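Local coordinates for hemerythrin-like domain-containing protein (Streptococcus mutans, PDB 2QKP), which is of unknown function but contains, in this C-terminal piece, a PAS domain, a fold that commonly senses small molecules or mediates protein pairing, at the interface of chains A and B. Sequence-based numbering; all coordinates share one arbitrary frame. Chains: chain A/B, Uncharacterized protein.

Contact 1: the interface of chains A and B. Residues chain A 24, 27-28; chain B 32, 112-113, 124, 126.
A:His27 lays one face of its imidazole against the backbone of B:Val113, where the N-terminal helix of one PAS-domain subunit packs on the beta-sheet of the other. The B:Val113 CA sits 4.0 Å from the centroid of the A:His27 ring, off-centre and nearer the ring's margin, a CH-pi contact. The same imidazole passes near the carbonyl of B:Ala112, with A:His27 CD2 3.5 Å from B:Ala112 O, while a valine methyl, B:Val113 CG1, approaches its CE1 corner. With chi1 at -78°, the ring turns away from the carbonyl carbon of its own residue and reaches the B:Ala112–B:Val113 stretch of strand 104-114. B:Leu124 divides its two methyls: CD1 meets A:Ile24 CG2 at 3.9 Å, and CD2 meets A:His27 CB at the same 3.9 Å. The A:Ile24 and B:Leu124 side chains cross obliquely. Farther along, A:Leu28 CD2 lies 4.0 Å from B:Tyr126 CD2 on the phenol ring, the two side chains lying antiparallel alongside one another. B:Ile32 CD1 borders this leucine more loosely. Helix 18-27 brings A:Ile24 and A:His27, about one turn apart, to the same side, and strand 120-129 of chain B carries B:Leu124 and B:Tyr126. A water level with the B:Tyr126 ring lies 3.0 Å from B:Tyr126 OH and may bridge to the backbone carbonyl of A:His27, but its modelled 2.4 Å from A:His27 O is suspiciously short, making the link doubtful.

Contact 2: the interface of chains A and B. Residues chain A 25, 32, 34, 43, 124; chain B 24, 27-28.
B:Ile24 reaches into a largely apolar patch of chain A and buries 67 Å² there, more than any other residue of this group. Its two branches take different neighbours. The branch methyl CG2 meets A:Leu25 CD2 at 3.9 Å, the leucine side chain crossing the isoleucine at about a right angle; the same CG2 also touches A:Leu124 CD1. The longer branch, extended with chi2 at 173°, carries CD1 to A:Phe34, whose CB and ring carbon CG both lie 3.9 Å from B:Ile24 CD1. That methyl therefore meets the root of the phenylalanine side chain, and the ring of A:Tyr43 borders it more distantly. A:Ile32 CG2 lies 4.4 Å from B:Ile24 CG2. A:Leu124, with 45 Å² hidden, is the main counterpart from strand 120-129. Having CG opposite its backbone N (chi1 167°) points its forked end at chain B, where CD1 receives B:Ile24 and CD2 turns to the residues that follow. A:Leu124 CD2 packs 3.9 Å from B:His27 CB, so the aliphatic root of the histidine makes this contact. The same leucine methyl lies 4.1 Å from B:Leu28 CD2. Strands 31-36 and 120-129 of chain A, with A:Leu25 from helix 18-27, thus supply a surface for the end of the partner's helix. This PAS-domain patch contributes apolar packing to the two-fold pairing of the subunits in the deposited assembly, which may also be the biological dimer.

Contact 3: the interface of chains A and B. Residues chain A 5, 22, 25-26, 43-44; chain B 10-12.
The guanidinium of A:Arg5 is approached edge-on by B:Pro10 O, level with the group, and the B:Phe11 carbonyl carbon lies level with the A:Tyr43 phenol ring, beside its rim. In this part of the PAS-domain pairing the N-terminal segment of chain B, strand 9-11 and B:Gly12, meets A:Arg5, helix 18-27 and strand 41-44 of chain A and is gripped by their side chains. A:Arg5 NH1 donates a hydrogen bond of 2.7 Å to the backbone B:Pro10 O, fairly straight (153° at the hydrogen) and falling on a lone pair in the carbonyl plane. NH2 adds a weak bond to that oxygen. The arginine chain bends at chi3 (59°), bringing the guanidinium round to the proline carbonyl, while its NH1 also passes 3.6 Å from B:Pro10 CD. B:Phe11 CB meets the A:Tyr43 ring edge, 3.6 Å from A:Tyr43 CE1, while its ring carbon CD1 turns to the helix and lies 3.9 Å from A:Asn22 CB and 4.0 Å from A:Leu25 CD1. One residue along the chain, the backbone B:Gly12 N donates to the side-chain amide oxygen A:Asn22 OD1 at 2.8 Å, the donor tilted 25° from the amide carbonyl plane. A:Asn22 offers that oxygen from helix 18-27. B:Gly12 CA also rests 4.0 Å from A:Tyr43 CE1.

Contact 1: the interface of chains A and B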
loop_
_atom_site.group_PDB
_atom_site.type_symbol
_atom_site.label_atom_id
_atom_site.label_comp_id
_atom_site.label_asym_id
_atom_site.label_seq_id
_atom_site.Cartn_x
_atom_site.Cartn_y
_atom_site.Cartn_z
ATOM N N ILE A 24 -8.608 -2.486 0.839
ATOM C CA ILE A 24 -7.318 -2.021 1.412
ATOM C C ILE A 24 -6.490 -1.305 0.356
ATOM O O ILE A 24 -6.002 -0.213 0.582
ATOM C CB ILE A 24 -6.554 -3.180 2.043
ATOM C CG1 ILE A 24 -7.240 -3.585 3.366
ATOM C CG2 ILE A 24 -5.070 -2.784 2.276
ATOM C CD1 ILE A 24 -6.840 -4.994 3.845
ATOM N N HIS A 27 -7.698 2.145 -0.166
ATOM C CA HIS A 27 -7.618 3.078 0.983
ATOM C C HIS A 27 -6.200 3.471 1.340
ATOM O O HIS A 27 -5.975 4.302 2.238
ATOM C CB HIS A 27 -8.336 2.517 2.219
ATOM C CG HIS A 27 -9.824 2.643 2.147
ATOM N ND1 HIS A 27 -10.597 1.793 1.386
ATOM C CD2 HIS A 27 -10.678 3.532 2.717
ATOM C CE1 HIS A 27 -11.873 2.139 1.512
ATOM N NE2 HIS A 27 -11.947 3.198 2.302
ATOM N N LEU A 28 -5.221 2.899 0.648
ATOM C CA LEU A 28 -3.837 3.305 0.893
ATOM C C LEU A 28 -3.587 4.667 0.262
ATOM O O LEU A 28 -4.204 4.984 -0.752
ATOM C CB LEU A 28 -2.874 2.243 0.367
ATOM C CG LEU A 28 -2.866 0.909 1.145
ATOM C CD1 LEU A 28 -2.131 -0.151 0.321
ATOM C CD2 LEU A 28 -2.209 1.051 2.524
ATOM N N ILE B 32 1.345 -3.027 7.350
ATOM C CA ILE B 32 -0.103 -2.917 7.139
ATOM C C ILE B 32 -0.810 -3.911 8.056
ATOM O O ILE B 32 -0.427 -5.080 8.118
ATOM C CB ILE B 32 -0.473 -3.231 5.682
ATOM C CG1 ILE B 32 0.277 -2.296 4.726
ATOM C CG2 ILE B 32 -2.009 -3.084 5.463
ATOM C CD1 ILE B 32 0.006 -2.539 3.179
ATOM N N ALA B 112 -10.352 4.605 8.563
ATOM C CA ALA B 112 -11.601 3.885 8.431
ATOM C C ALA B 112 -11.677 3.376 7.000
ATOM O O ALA B 112 -11.413 4.121 6.045
ATOM C CB ALA B 112 -12.809 4.811 8.720
ATOM N N VAL B 113 -12.038 2.116 6.871
ATOM C CA VAL B 113 -12.259 1.500 5.569
ATOM C C VAL B 113 -13.768 1.593 5.355
ATOM O O VAL B 113 -14.523 1.005 6.113
ATOM C CB VAL B 113 -11.784 0.010 5.572
ATOM C CG1 VAL B 113 -12.102 -0.675 4.262
ATOM C CG2 VAL B 113 -10.265 -0.074 5.849
ATOM N N LEU B 124 -8.040 0.068 8.852
ATOM C CA LEU B 124 -6.741 -0.212 8.240
ATOM C C LEU B 124 -5.699 0.643 8.947
ATOM O O LEU B 124 -5.811 1.883 8.989
ATOM C CB LEU B 124 -6.804 0.184 6.756
ATOM C CG LEU B 124 -5.522 0.137 5.912
ATOM C CD1 LEU B 124 -5.039 -1.300 5.905
ATOM C CD2 LEU B 124 -5.806 0.622 4.501
ATOM N N TYR B 126 -1.662 1.592 8.837
ATOM C CA TYR B 126 -0.419 1.468 8.060
ATOM C C TYR B 126 0.645 2.380 8.660
ATOM O O TYR B 126 0.345 3.518 9.035
ATOM C CB TYR B 126 -0.663 1.717 6.552
ATOM C CG TYR B 126 -1.410 2.986 6.157
ATOM C CD1 TYR B 126 -0.714 4.159 5.849
ATOM C CD2 TYR B 126 -2.801 2.991 5.990
ATOM C CE1 TYR B 126 -1.393 5.314 5.434
ATOM C CE2 TYR B 126 -3.486 4.135 5.597
ATOM C CZ TYR B 126 -2.784 5.294 5.312
ATOM O OH TYR B 126 -3.472 6.442 4.922
HETATM O O HOH W 1 -6.277 5.667 4.189
#

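Contact 2: the interface of chains A and B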
loop_
_atom_site.group_PDB
_atom_site.type_symbol
_atom_site.label_atom_id
_atom_site.label_comp_id
_atom_site.label_asym_id
_atom_site.label_seq_id
_atom_site.Cartn_x
_atom_site.Cartn_y
_atom_site.Cartn_z
ATOM N N LEU A 25 -6.368 -1.906 -0.824
ATOM C CA LEU A 25 -5.569 -1.309 -1.900
ATOM C C LEU A 25 -6.098 0.050 -2.280
ATOM O O LEU A 25 -5.326 0.944 -2.658
ATOM C CB LEU A 25 -5.514 -2.230 -3.122
ATOM C CG LEU A 25 -4.601 -3.451 -2.961
ATOM C CD1 LEU A 25 -4.932 -4.528 -4.002
ATOM C CD2 LEU A 25 -3.084 -3.117 -2.976
ATOM N N ILE A 32 -1.383 3.389 -7.270
ATOM C CA ILE A 32 -0.641 2.136 -7.506
ATOM C C ILE A 32 -0.942 1.684 -8.918
ATOM O O ILE A 32 -2.095 1.764 -9.371
ATOM C CB ILE A 32 -1.100 1.074 -6.497
ATOM C CG1 ILE A 32 -0.761 1.581 -5.077
ATOM C CG2 ILE A 32 -0.489 -0.369 -6.753
ATOM C CD1 ILE A 32 -1.294 0.697 -3.955
ATOM N N PHE A 34 0.236 -1.722 -11.669
ATOM C CA PHE A 34 1.006 -2.950 -11.750
ATOM C C PHE A 34 1.079 -3.390 -13.200
ATOM O O PHE A 34 0.069 -3.451 -13.877
ATOM C CB PHE A 34 0.347 -4.040 -10.908
ATOM C CG PHE A 34 0.977 -5.370 -11.056
ATOM C CD1 PHE A 34 2.274 -5.603 -10.559
ATOM C CD2 PHE A 34 0.290 -6.408 -11.678
ATOM C CE1 PHE A 34 2.870 -6.870 -10.665
ATOM C CE2 PHE A 34 0.889 -7.680 -11.816
ATOM C CZ PHE A 34 2.177 -7.908 -11.314
ATOM N N TYR A 43 -3.433 -3.253 -14.019
ATOM C CA TYR A 43 -4.148 -2.825 -12.816
ATOM C C TYR A 43 -3.715 -1.460 -12.318
ATOM O O TYR A 43 -2.515 -1.158 -12.314
ATOM C CB TYR A 43 -3.871 -3.860 -11.710
ATOM C CG TYR A 43 -4.200 -3.366 -10.306
ATOM C CD1 TYR A 43 -5.517 -3.429 -9.813
ATOM C CD2 TYR A 43 -3.207 -2.838 -9.474
ATOM C CE1 TYR A 43 -5.845 -2.992 -8.510
ATOM C CE2 TYR A 43 -3.523 -2.375 -8.181
ATOM C CZ TYR A 43 -4.845 -2.446 -7.718
ATOM O OH TYR A 43 -5.114 -2.025 -6.450
ATOM N N LEU A 124 5.840 -2.946 -9.845
ATOM C CA LEU A 124 4.849 -2.225 -9.039
ATOM C C LEU A 124 5.261 -0.755 -9.001
ATOM O O LEU A 124 6.375 -0.456 -8.564
ATOM C CB LEU A 124 4.830 -2.827 -7.620
ATOM C CG LEU A 124 4.102 -2.063 -6.513
ATOM C CD1 LEU A 124 2.625 -1.940 -6.866
ATOM C CD2 LEU A 124 4.290 -2.760 -5.196
ATOM N N ILE B 24 1.673 -7.630 -4.106
ATOM C CA ILE B 24 1.649 -6.176 -4.068
ATOM C C ILE B 24 1.642 -5.684 -2.618
ATOM O O ILE B 24 2.476 -4.832 -2.220
ATOM C CB ILE B 24 0.464 -5.606 -4.898
ATOM C CG1 ILE B 24 0.787 -5.844 -6.412
ATOM C CG2 ILE B 24 0.304 -4.096 -4.606
ATOM C CD1 ILE B 24 -0.386 -5.487 -7.369
ATOM N N HIS B 27 4.925 -5.926 -1.027
ATOM C CA HIS B 27 6.025 -5.112 -1.557
ATOM C C HIS B 27 5.844 -3.628 -1.325
ATOM O O HIS B 27 6.595 -2.831 -1.886
ATOM C CB HIS B 27 6.260 -5.356 -3.053
ATOM C CG HIS B 27 6.966 -6.641 -3.337
ATOM N ND1 HIS B 27 6.371 -7.866 -3.164
ATOM C CD2 HIS B 27 8.230 -6.889 -3.755
ATOM C CE1 HIS B 27 7.230 -8.821 -3.479
ATOM N NE2 HIS B 27 8.360 -8.252 -3.862
ATOM N N LEU B 28 4.841 -3.232 -0.560
ATOM C CA LEU B 28 4.682 -1.821 -0.238
ATOM C C LEU B 28 5.518 -1.534 1.016
ATOM O O LEU B 28 5.659 -2.398 1.881
ATOM C CB LEU B 28 3.200 -1.480 -0.018
ATOM C CG LEU B 28 2.323 -1.590 -1.284
ATOM C CD1 LEU B 28 0.904 -1.513 -0.859
ATOM C CD2 LEU B 28 2.626 -0.468 -2.286
#

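Contact 3: the interface of chains A and B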
loop_
_atom_site.group_PDB
_atom_site.type_symbol
_atom_site.label_atom_id
_atom_site.label_comp_id
_atom_site.label_asym_id
_atom_site.label_seq_id
_atom_site.Cartn_x
_atom_site.Cartn_y
_atom_site.Cartn_z
ATOM N N ARG A 5 -15.843 -13.864 -3.782
ATOM C CA ARG A 5 -15.052 -12.667 -3.502
ATOM C C ARG A 5 -15.118 -12.233 -2.066
ATOM O O ARG A 5 -14.317 -11.390 -1.645
ATOM C CB ARG A 5 -15.530 -11.523 -4.389
ATOM C CG ARG A 5 -15.147 -11.716 -5.829
ATOM C CD ARG A 5 -15.585 -10.492 -6.652
ATOM N NE ARG A 5 -14.999 -9.221 -6.203
ATOM C CZ ARG A 5 -13.883 -8.670 -6.712
ATOM N NH1 ARG A 5 -13.205 -9.279 -7.674
ATOM N NH2 ARG A 5 -13.458 -7.486 -6.255
ATOM N N ASN A 22 -9.135 -5.737 -1.920
ATOM C CA ASN A 22 -9.448 -4.626 -2.823
ATOM C C ASN A 22 -9.727 -3.327 -2.066
ATOM O O ASN A 22 -9.199 -2.273 -2.436
ATOM C CB ASN A 22 -10.645 -4.987 -3.752
ATOM C CG ASN A 22 -10.882 -3.918 -4.813
ATOM O OD1 ASN A 22 -9.972 -3.591 -5.551
ATOM N ND2 ASN A 22 -12.102 -3.349 -4.865
ATOM N N LEU A 25 -6.368 -1.906 -0.824
ATOM C CA LEU A 25 -5.569 -1.309 -1.900
ATOM C C LEU A 25 -6.098 0.050 -2.280
ATOM O O LEU A 25 -5.326 0.944 -2.658
ATOM C CB LEU A 25 -5.514 -2.230 -3.122
ATOM C CG LEU A 25 -4.601 -3.451 -2.961
ATOM C CD1 LEU A 25 -4.932 -4.528 -4.002
ATOM C CD2 LEU A 25 -3.084 -3.117 -2.976
ATOM N N ASN A 26 -7.422 0.209 -2.199
ATOM C CA ASN A 26 -8.055 1.514 -2.507
ATOM C C ASN A 26 -7.984 2.569 -1.397
ATOM O O ASN A 26 -8.212 3.759 -1.674
ATOM C CB ASN A 26 -9.514 1.280 -2.898
ATOM C CG ASN A 26 -9.649 0.545 -4.235
ATOM O OD1 ASN A 26 -8.703 0.508 -5.027
ATOM N ND2 ASN A 26 -10.823 -0.054 -4.485
ATOM N N TYR A 43 -3.433 -3.253 -14.019
ATOM C CA TYR A 43 -4.148 -2.825 -12.816
ATOM C C TYR A 43 -3.715 -1.460 -12.318
ATOM O O TYR A 43 -2.515 -1.158 -12.314
ATOM C CB TYR A 43 -3.871 -3.860 -11.710
ATOM C CG TYR A 43 -4.200 -3.366 -10.306
ATOM C CD1 TYR A 43 -5.517 -3.429 -9.813
ATOM C CD2 TYR A 43 -3.207 -2.838 -9.474
ATOM C CE1 TYR A 43 -5.845 -2.992 -8.510
ATOM C CE2 TYR A 43 -3.523 -2.375 -8.181
ATOM C CZ TYR A 43 -4.845 -2.446 -7.718
ATOM O OH TYR A 43 -5.114 -2.025 -6.450
ATOM N N TYR A 44 -4.675 -0.651 -11.876
ATOM C CA TYR A 44 -4.352 0.504 -11.030
ATOM C C TYR A 44 -5.446 0.634 -10.010
ATOM O O TYR A 44 -6.573 0.220 -10.256
ATOM C CB TYR A 44 -4.110 1.799 -11.828
ATOM C CG TYR A 44 -5.309 2.367 -12.633
ATOM C CD1 TYR A 44 -5.979 3.533 -12.208
ATOM C CD2 TYR A 44 -5.707 1.786 -13.830
ATOM C CE1 TYR A 44 -7.042 4.076 -12.958
ATOM C CE2 TYR A 44 -6.772 2.340 -14.596
ATOM C CZ TYR A 44 -7.417 3.477 -14.148
ATOM O OH TYR A 44 -8.471 3.996 -14.912
ATOM N N PRO B 10 -11.489 -8.946 -10.966
ATOM C CA PRO B 10 -11.518 -7.487 -10.875
ATOM C C PRO B 10 -10.959 -6.969 -9.548
ATOM O O PRO B 10 -11.333 -7.448 -8.469
ATOM C CB PRO B 10 -13.019 -7.142 -10.981
ATOM C CG PRO B 10 -13.584 -8.324 -11.755
ATOM C CD PRO B 10 -12.830 -9.509 -11.221
ATOM N N PHE B 11 -10.038 -6.022 -9.660
ATOM C CA PHE B 11 -9.477 -5.302 -8.516
ATOM C C PHE B 11 -9.334 -3.870 -9.002
ATOM O O PHE B 11 -8.773 -3.658 -10.064
ATOM C CB PHE B 11 -8.074 -5.833 -8.204
ATOM C CG PHE B 11 -8.021 -6.932 -7.176
ATOM C CD1 PHE B 11 -7.791 -6.633 -5.836
ATOM C CD2 PHE B 11 -8.118 -8.249 -7.557
ATOM C CE1 PHE B 11 -7.701 -7.670 -4.870
ATOM C CE2 PHE B 11 -7.999 -9.278 -6.622
ATOM C CZ PHE B 11 -7.811 -8.964 -5.264
ATOM N N GLY B 12 -9.781 -2.887 -8.221
ATOM C CA GLY B 12 -9.602 -1.483 -8.607
ATOM C C GLY B 12 -10.087 -1.188 -10.011
ATOM O O GLY B 12 -11.212 -1.556 -10.381
#

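The centres of the C-alpha atoms are about 14 Å apart for contacts 1 and 2, 13 Å for contacts 1 and 3, and 10 Å for contacts 2 and 3. Contacts 2 and 3 share A:Leu25 and A:Tyr43, which join the apolar packing to the mixed polar and apolar site round strand 9-11 of chain B. Contacts 1 and 2 are related by the two-fold: each sets Ile24, His27 and Leu28 of one chain against Leu124 of the other. Helix 18-27 of chain A serves all three, suggesting that it and the N-terminal segment make up much of this part of the pairing surface, if the dimer is the biological one.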